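Side-chain contact in amidohydrolase family protein (Acinetobacter baumannii, PDB 4I6K), which is probably a 2-pyrone-4,6-dicarboxylic acid hydrolase of the amidohydrolase family, opening the lactone ring of its substrate by hydrolysis: residues Val55-Phe58 / Ile59-Asp63. Sequence-based numbering, arbitrary orientation.
Sequences VQSF and ISHLD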
loop_
_atom_site.group_PDB
_atom_site.type_symbol
_atom_site.label_atom_id
_atom_site.label_comp_id
_atom_site.label_asym_id
_atom_site.label_seq_id
_atom_site.Cartn_x
_atom_site.Cartn_y
_atom_site.Cartn_z
ATOM N N VAL A 55 17.440 -2.403 3.425
ATOM C CA VAL A 55 16.862 -3.677 3.008
ATOM C C VAL A 55 17.291 -4.699 4.023
ATOM O O VAL A 55 16.520 -5.571 4.438
ATOM C CB VAL A 55 17.386 -4.141 1.660
ATOM C CG1 VAL A 55 16.366 -5.074 1.011
ATOM C CG2 VAL A 55 17.658 -2.967 0.768
ATOM N N GLN A 56 18.550 -4.573 4.418
ATOM C CA GLN A 56 19.142 -5.443 5.410
ATOM C C GLN A 56 18.241 -5.510 6.645
ATOM O O GLN A 56 17.778 -6.579 7.036
ATOM C CB GLN A 56 20.535 -4.913 5.766
ATOM C CG GLN A 56 21.196 -5.577 6.958
ATOM C CD GLN A 56 21.722 -6.953 6.618
ATOM O OE1 GLN A 56 22.057 -7.740 7.505
ATOM N NE2 GLN A 56 21.792 -7.254 5.322
ATOM N N SER A 57 17.987 -4.361 7.253
ATOM C CA SER A 57 17.116 -4.315 8.415
ATOM C C SER A 57 15.748 -4.930 8.096
ATOM O O SER A 57 15.199 -5.700 8.887
ATOM C CB SER A 57 16.968 -2.875 8.911
ATOM O OG SER A 57 16.256 -2.844 10.135
ATOM N N PHE A 58 15.209 -4.602 6.924
ATOM C CA PHE A 58 13.886 -5.083 6.548
ATOM C C PHE A 58 13.836 -6.600 6.344
ATOM O O PHE A 58 12.951 -7.272 6.882
ATOM C CB PHE A 58 13.370 -4.351 5.310
ATOM C CG PHE A 58 12.044 -4.854 4.828
ATOM C CD1 PHE A 58 10.960 -4.898 5.679
ATOM C CD2 PHE A 58 11.885 -5.291 3.523
ATOM C CE1 PHE A 58 9.737 -5.371 5.234
ATOM C CE2 PHE A 58 10.666 -5.764 3.071
ATOM C CZ PHE A 58 9.592 -5.803 3.923
ATOM N N ILE A 59 14.772 -7.136 5.565
ATOM C CA ILE A 59 14.848 -8.583 5.381
ATOM C C ILE A 59 15.092 -9.250 6.722
ATOM O O ILE A 59 14.675 -10.388 6.951
ATOM C CB ILE A 59 15.962 -9.010 4.386
ATOM C CG1 ILE A 59 15.401 -9.205 2.975
ATOM C CG2 ILE A 59 16.543 -10.341 4.798
ATOM C CD1 ILE A 59 14.720 -8.009 2.405
ATOM N N SER A 60 15.763 -8.540 7.624
ATOM C CA SER A 60 16.025 -9.097 8.948
ATOM C C SER A 60 14.742 -9.290 9.756
ATOM O O SER A 60 14.602 -10.266 10.489
ATOM C CB SER A 60 16.995 -8.215 9.719
ATOM O OG SER A 60 17.298 -8.818 10.954
ATOM N N HIS A 61 13.808 -8.350 9.634
ATOM C CA HIS A 61 12.513 -8.492 10.295
ATOM C C HIS A 61 11.656 -9.600 9.678
ATOM O O HIS A 61 10.942 -10.307 10.390
ATOM C CB HIS A 61 11.753 -7.173 10.278
ATOM C CG HIS A 61 12.359 -6.123 11.152
ATOM N ND1 HIS A 61 12.980 -5.001 10.649
ATOM C CD2 HIS A 61 12.450 -6.033 12.500
ATOM C CE1 HIS A 61 13.418 -4.256 11.648
ATOM N NE2 HIS A 61 13.105 -4.858 12.782
ATOM N N LEU A 62 11.718 -9.736 8.353
ATOM C CA LEU A 62 11.005 -10.805 7.660
ATOM C C LEU A 62 11.492 -12.159 8.159
ATOM O O LEU A 62 10.694 -13.037 8.490
ATOM C CB LEU A 62 11.203 -10.708 6.143
ATOM C CG LEU A 62 10.688 -9.452 5.430
ATOM C CD1 LEU A 62 10.748 -9.642 3.914
ATOM C CD2 LEU A 62 9.275 -9.132 5.872
ATOM N N ASP A 63 12.813 -12.320 8.196
ATOM C CA ASP A 63 13.443 -13.542 8.698
ATOM C C ASP A 63 13.007 -13.866 10.123
ATOM O O ASP A 63 12.553 -14.978 10.399
ATOM C CB ASP A 63 14.959 -13.410 8.626
ATOM C CG ASP A 63 15.453 -13.320 7.206
ATOM O OD1 ASP A 63 16.611 -12.904 6.989
ATOM O OD2 ASP A 63 14.670 -13.674 6.297
#
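Leu62 covers one face of the Phe58 ring, one helical turn further along: its CG sits 4.3 Å from the ring centroid and only 17° off the normal, a CH-pi contact displaced toward the rim. Both methyls of Leu62 join in, CD2 reaching Phe58 CE1 at 3.8 Å while CD1 lies against CE2 and CZ. Phe58 turns its CG anti to the backbone N (chi1 177°), and Leu62 sets its own CG beside the backbone N, which brings the branched end over the ring. The second flat group, the imidazole of His61, has Phe58 CA at its edge, near the ring plane. Its ND1 comes within 2.9 Å of Ser57 O, and its CE1 lies 3.5 Å from Ser57 OG; beyond this turn the ring also meets those of Trp249 and Tyr260.

All of this belongs to helix 55-64, the connection of the beta-alpha-beta unit between the parallel strands 28-32 and 69-73 in the amidohydrolase barrel. Phe58 and Leu62 face strand 28-32, where both touch Asp29, and the Phe58 side chain is about 11 Å from the bound citric acid. On the neighbouring flank Val55 and Ile59 run side by side in the same direction, CG1 of Val55 meeting CD1 of Ile59 at 3.6 Å; both rest on Leu96 of strand 96-100, as does Phe58. That same Ile59 methyl also approaches CD2 of the Phe58 ring.

Underneath runs the helical i to i+4 bonding: Ile59 N to Val55 O is the straightest, at 177°, and the bonds that come after it along the chain, Ser60 to Gln56, His61 to Ser57 and Leu62 to Phe58, are more bent. Phe58 O accepts a second, weak bond from His61 N at 3.1 Å. Toward the far end of the helix, Asp63 OD2 forms a salt bridge with Arg95.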